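Local structure of R.MvaI (Kocuria varians, 2OA9) at residues S76-R81 with F152-N157; I125-Q130 with G201-D206. The protein probably hydrolyses double-stranded DNA in a metal-dependent way, as a monomeric restriction endonuclease that recognises its target sequence asymmetrically. One frame throughout, in Å; residues are numbered along the deposited sequence.

Contact 1: residues S76-R81 with F152-N157; sequences SPTNPR and FDSLQN
No ring or amide face enters the contact between Thr-78 and Ser-154: two hydroxyls face each other, and neither side chain has a flat group to offer a face or an edge. The motif on the loop side is a classic beta bulge. Thr-78 and Asn-79, in the loop between strand 69-74 and helix 83-91, both lie opposite Tyr-149 of strand 143-151, just ahead of the point where that strand gives way to helix 152-162. The loop is thereby brought against the first turn of the helix, with the CA atoms of Thr-78 and Ser-154 7.2 Å apart. Both side chains start toward the partner segment. In Thr-78, CG2 lies anti to the backbone N, which leaves OG1 as the branch facing the helix. In Ser-154, OG sits between the backbone N and the carbonyl carbon (chi1 75°), turned back toward the start of the helix. Thr-78 OG1 and Ser-154 OG are 3.3 Å apart, and both are engaged by Ser-151, the last residue of the strand: its N bonds to Thr-78 OG1 and its O to Ser-154 OG. The strand-to-helix junction thus ties the two hydroxyls together at the surface. Leu-155, next along the helix, packs on Leu-198 of helix 195-204 and Phe-232 of strand 225-235. A water completes the join, donating to Ser-76 O at 3.1 Å and lying 2.9 Å from Thr-78 OG1. Its 2.5 Å separation from Ser-154 OG is so short that the exact length is doubtful. From the water, Ser-76 O and Ser-154 OG lie in nearly opposite directions, about 165° apart.

Contact 2: residues I125-Q130 with G201-D206; sequences IDWESQ and GIENGD
Glu-203 reaches Ile-125 and Trp-127 because its CG stands anti to the carbonyl carbon (chi1 -62°) and the chain runs extended beyond it, carrying the carboxylate from helix 195-204 to the end of strand 119-126. There Trp-127 NE1 donates to Glu-203 OE2 at 2.9 Å, an almost straight bond (166°). The oxygen lies close to the indole plane, at the ring's edge, yet the N-H meets it from well above the carboxylate plane, the two planes being 71° apart. Ile-125 serves both partners: CG1 packs crosswise on Glu-203 CG at 3.5 Å, and CG2 sits over the centre of one indole face. Ile-125 CD1 also touches Ile-202 CG2, at 4.3 Å. A Schellman motif ends the helix, with Gly-205 at positive phi and Asp-206 N bonded to Gly-201 O at 2.9 Å; Asp-206 goes on to share a cadmium ion with Glu-241. Ile-125 also belongs to a calcium site known for this protein, with no calcium bound in this model. A water links Ile-125 N, 2.9 Å away, to Glu-203 OE2, 2.8 Å away, and donates to the latter. Two donors thus grip Glu-203 OE2, holding that oxygen in place and probably favouring the charged carboxylate.

Contact 1 lies at the surface, a small polar meeting of hydroxyls and water, whereas contact 2 is partly buried and adds apolar side chains to its single direct hydrogen bond. Each pairs a helix with an earlier segment of the chain, and both adjoin the antiparallel sheet of strands 119-126, 131-138 and 143-151: contact 2 includes the end of 119-126, while in contact 1 the loop lies against 143-151 and the helix follows it. Phe-152 joins them: its N probably bonds to Gln-130 O at 2.9 Å, and its CZ packs 3.7 Å from both Trp-127 CE3 and Ile-125 CG2. Helices 152-162 and 195-204 also touch through Phe-152 and Cys-199; the contact centres are about 14 Å apart.

Contact 1: residues S76-R81 with F152-N157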
loop_
_atom_site.group_PDB
_atom_site.type_symbol
_atom_site.label_atom_id
_atom_site.label_comp_id
_atom_site.label_asym_id
_atom_site.label_seq_id
_atom_site.Cartn_x
_atom_site.Cartn_y
_atom_site.Cartn_z
ATOM N N SER A 76 10.501 8.320 -4.242
ATOM C CA SER A 76 11.694 8.215 -5.066
ATOM C C SER A 76 12.918 7.790 -4.274
ATOM O O SER A 76 12.990 8.017 -3.080
ATOM C CB SER A 76 11.977 9.546 -5.761
ATOM O OG SER A 76 11.061 9.754 -6.822
ATOM N N PRO A 77 13.890 7.167 -4.933
ATOM C CA PRO A 77 15.125 6.785 -4.243
ATOM C C PRO A 77 15.841 7.916 -3.458
ATOM O O PRO A 77 15.816 9.116 -3.812
ATOM C CB PRO A 77 15.996 6.232 -5.377
ATOM C CG PRO A 77 15.061 5.738 -6.350
ATOM C CD PRO A 77 13.920 6.733 -6.326
ATOM N N THR A 78 16.399 7.536 -2.338
ATOM C CA THR A 78 17.238 8.446 -1.547
ATOM C C THR A 78 18.487 8.843 -2.347
ATOM O O THR A 78 18.923 10.008 -2.282
ATOM C CB THR A 78 17.688 7.715 -0.282
ATOM O OG1 THR A 78 16.552 7.395 0.512
ATOM C CG2 THR A 78 18.560 8.634 0.672
ATOM N N ASN A 79 19.066 7.869 -3.060
ATOM C CA ASN A 79 20.403 7.959 -3.678
ATOM C C ASN A 79 20.470 7.247 -4.991
ATOM O O ASN A 79 19.851 6.200 -5.157
ATOM C CB ASN A 79 21.450 7.278 -2.760
ATOM C CG ASN A 79 22.883 7.193 -3.396
ATOM O OD1 ASN A 79 23.714 8.101 -3.229
ATOM N ND2 ASN A 79 23.168 6.095 -4.115
ATOM N N PRO A 80 21.238 7.727 -5.946
ATOM C CA PRO A 80 21.842 9.065 -5.935
ATOM C C PRO A 80 20.793 10.109 -6.209
ATOM O O PRO A 80 19.660 9.771 -6.500
ATOM C CB PRO A 80 22.797 8.993 -7.128
ATOM C CG PRO A 80 22.233 7.986 -8.034
ATOM C CD PRO A 80 21.664 6.945 -7.118
ATOM N N ARG A 81 21.189 11.372 -6.162
ATOM C CA ARG A 81 20.318 12.441 -6.647
ATOM C C ARG A 81 19.991 12.191 -8.122
ATOM O O ARG A 81 20.836 11.738 -8.903
ATOM C CB ARG A 81 20.994 13.806 -6.449
ATOM N N PHE A 152 16.401 3.387 4.992
ATOM C CA PHE A 152 15.363 2.958 5.920
ATOM C C PHE A 152 14.665 4.176 6.541
ATOM O O PHE A 152 13.468 4.145 6.747
ATOM C CB PHE A 152 15.931 2.112 7.074
ATOM C CG PHE A 152 16.167 0.630 6.770
ATOM C CD1 PHE A 152 16.324 -0.277 7.812
ATOM C CD2 PHE A 152 16.244 0.157 5.480
ATOM C CE1 PHE A 152 16.556 -1.618 7.563
ATOM C CE2 PHE A 152 16.501 -1.166 5.230
ATOM C CZ PHE A 152 16.643 -2.066 6.258
ATOM N N ASP A 153 15.410 5.238 6.848
ATOM C CA ASP A 153 14.800 6.407 7.488
ATOM C C ASP A 153 13.780 7.080 6.581
ATOM O O ASP A 153 12.744 7.538 7.052
ATOM C CB ASP A 153 15.888 7.411 7.928
ATOM C CG ASP A 153 16.654 6.923 9.144
ATOM O OD1 ASP A 153 17.650 7.571 9.531
ATOM O OD2 ASP A 153 16.328 5.888 9.772
ATOM N N SER A 154 14.053 7.119 5.284
ATOM C CA SER A 154 13.121 7.705 4.338
ATOM C C SER A 154 11.834 6.899 4.297
ATOM O O SER A 154 10.753 7.464 4.204
ATOM C CB SER A 154 13.727 7.853 2.946
ATOM O OG SER A 154 13.832 6.631 2.221
ATOM N N LEU A 155 11.975 5.582 4.331
ATOM C CA LEU A 155 10.820 4.701 4.259
ATOM C C LEU A 155 10.028 4.787 5.535
ATOM O O LEU A 155 8.810 4.804 5.502
ATOM C CB LEU A 155 11.254 3.253 3.976
ATOM C CG LEU A 155 11.953 3.074 2.627
ATOM C CD1 LEU A 155 12.420 1.635 2.548
ATOM C CD2 LEU A 155 11.105 3.463 1.430
ATOM N N GLN A 156 10.723 4.869 6.662
ATOM C CA GLN A 156 10.082 5.083 7.951
ATOM C C GLN A 156 9.261 6.372 7.985
ATOM O O GLN A 156 8.123 6.369 8.463
ATOM C CB GLN A 156 11.126 5.139 9.051
ATOM C CG GLN A 156 10.517 5.270 10.429
ATOM C CD GLN A 156 11.103 4.262 11.383
ATOM O OE1 GLN A 156 10.583 3.164 11.505
ATOM N NE2 GLN A 156 12.216 4.619 12.032
ATOM N N ASN A 157 9.821 7.440 7.424
ATOM C CA ASN A 157 9.153 8.721 7.356
ATOM C C ASN A 157 7.891 8.643 6.494
ATOM O O ASN A 157 6.883 9.206 6.867
ATOM C CB ASN A 157 10.103 9.807 6.817
ATOM C CG ASN A 157 9.403 11.127 6.593
ATOM O OD1 ASN A 157 9.259 11.587 5.459
ATOM N ND2 ASN A 157 8.964 11.756 7.693
HETATM O O HOH W 1 13.712 7.495 -0.130
#

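Contact 2: residues I125-Q130 with G201-D206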
loop_
_atom_site.group_PDB
_atom_site.type_symbol
_atom_site.label_atom_id
_atom_site.label_comp_id
_atom_site.label_asym_id
_atom_site.label_seq_id
_atom_site.Cartn_x
_atom_site.Cartn_y
_atom_site.Cartn_z
ATOM N N ILE A 125 17.739 -6.109 0.283
ATOM C CA ILE A 125 17.814 -5.346 1.513
ATOM C C ILE A 125 19.236 -5.392 2.060
ATOM O O ILE A 125 19.744 -6.436 2.418
ATOM C CB ILE A 125 16.787 -5.837 2.585
ATOM C CG1 ILE A 125 15.390 -6.074 2.020
ATOM C CG2 ILE A 125 16.736 -4.824 3.725
ATOM C CD1 ILE A 125 14.642 -4.842 1.443
ATOM N N ASP A 126 19.872 -4.229 2.135
ATOM C CA ASP A 126 21.192 -4.084 2.729
ATOM C C ASP A 126 20.973 -3.741 4.203
ATOM O O ASP A 126 21.040 -2.594 4.578
ATOM C CB ASP A 126 21.941 -2.983 1.973
ATOM C CG ASP A 126 23.366 -2.854 2.360
ATOM O OD1 ASP A 126 23.782 -3.427 3.429
ATOM O OD2 ASP A 126 24.124 -2.175 1.643
ATOM N N TRP A 127 20.735 -4.759 5.013
ATOM C CA TRP A 127 20.335 -4.546 6.405
ATOM C C TRP A 127 21.400 -3.796 7.222
ATOM O O TRP A 127 21.073 -2.965 8.074
ATOM C CB TRP A 127 20.004 -5.890 7.084
ATOM C CG TRP A 127 18.750 -6.565 6.578
ATOM C CD1 TRP A 127 18.669 -7.586 5.652
ATOM C CD2 TRP A 127 17.396 -6.288 6.975
ATOM N NE1 TRP A 127 17.354 -7.921 5.448
ATOM C CE2 TRP A 127 16.556 -7.159 6.259
ATOM C CE3 TRP A 127 16.805 -5.403 7.888
ATOM C CZ2 TRP A 127 15.170 -7.126 6.381
ATOM C CZ3 TRP A 127 15.431 -5.399 8.011
ATOM C CH2 TRP A 127 14.644 -6.253 7.284
ATOM N N GLU A 128 22.668 -4.089 6.964
ATOM C CA GLU A 128 23.757 -3.476 7.730
ATOM C C GLU A 128 23.893 -1.986 7.450
ATOM O O GLU A 128 24.169 -1.205 8.341
ATOM C CB GLU A 128 25.085 -4.179 7.458
ATOM C CG GLU A 128 26.269 -3.634 8.269
ATOM C CD GLU A 128 26.154 -3.827 9.780
ATOM O OE1 GLU A 128 25.321 -4.652 10.246
ATOM O OE2 GLU A 128 26.929 -3.163 10.517
ATOM N N SER A 129 23.698 -1.586 6.201
ATOM C CA SER A 129 23.727 -0.174 5.848
ATOM C C SER A 129 22.350 0.488 5.996
ATOM O O SER A 129 22.236 1.688 5.820
ATOM C CB SER A 129 24.282 0.007 4.435
ATOM O OG SER A 129 25.624 -0.482 4.423
ATOM N N GLN A 130 21.333 -0.292 6.339
ATOM C CA GLN A 130 19.968 0.210 6.467
ATOM C C GLN A 130 19.518 0.923 5.216
ATOM O O GLN A 130 19.005 2.036 5.277
ATOM C CB GLN A 130 19.842 1.161 7.666
ATOM C CG GLN A 130 20.370 0.633 8.951
ATOM C CD GLN A 130 19.275 0.248 9.882
ATOM O OE1 GLN A 130 18.896 1.032 10.764
ATOM N NE2 GLN A 130 18.742 -0.958 9.700
ATOM N N GLY A 201 8.791 -8.069 3.941
ATOM C CA GLY A 201 7.779 -8.337 2.943
ATOM C C GLY A 201 8.263 -8.224 1.518
ATOM O O GLY A 201 7.872 -9.000 0.681
ATOM N N ILE A 202 9.166 -7.265 1.278
ATOM C CA ILE A 202 9.855 -7.201 -0.012
ATOM C C ILE A 202 10.705 -8.454 -0.261
ATOM O O ILE A 202 10.600 -9.096 -1.295
ATOM C CB ILE A 202 10.690 -5.886 -0.114
ATOM C CG1 ILE A 202 9.764 -4.669 -0.133
ATOM C CG2 ILE A 202 11.553 -5.913 -1.404
ATOM C CD1 ILE A 202 10.459 -3.340 0.072
ATOM N N GLU A 203 11.535 -8.848 0.717
ATOM C CA GLU A 203 12.367 -10.056 0.598
ATOM C C GLU A 203 11.530 -11.302 0.309
ATOM O O GLU A 203 11.934 -12.186 -0.438
ATOM C CB GLU A 203 13.125 -10.350 1.915
ATOM C CG GLU A 203 14.088 -9.291 2.342
ATOM C CD GLU A 203 14.956 -9.752 3.501
ATOM O OE1 GLU A 203 14.435 -10.273 4.531
ATOM O OE2 GLU A 203 16.187 -9.556 3.413
ATOM N N ASN A 204 10.366 -11.372 0.948
ATOM C CA ASN A 204 9.467 -12.546 0.846
ATOM C C ASN A 204 8.723 -12.637 -0.481
ATOM O O ASN A 204 8.185 -13.675 -0.793
ATOM C CB ASN A 204 8.444 -12.513 1.970
ATOM C CG ASN A 204 9.091 -12.679 3.354
ATOM O OD1 ASN A 204 10.241 -13.107 3.454
ATOM N ND2 ASN A 204 8.372 -12.320 4.388
ATOM N N GLY A 205 8.714 -11.544 -1.249
ATOM C CA GLY A 205 8.005 -11.430 -2.510
ATOM C C GLY A 205 6.574 -10.957 -2.369
ATOM O O GLY A 205 5.831 -10.914 -3.347
ATOM N N ASP A 206 6.180 -10.545 -1.171
ATOM C CA ASP A 206 4.829 -10.096 -0.868
ATOM C C ASP A 206 4.579 -8.614 -1.049
ATOM O O ASP A 206 3.448 -8.185 -1.221
ATOM C CB ASP A 206 4.453 -10.479 0.590
ATOM C CG ASP A 206 4.238 -11.966 0.782
ATOM O OD1 ASP A 206 3.931 -12.719 -0.167
ATOM O OD2 ASP A 206 4.369 -12.463 1.948
HETATM O O HOH W 2 17.222 -8.947 0.879
#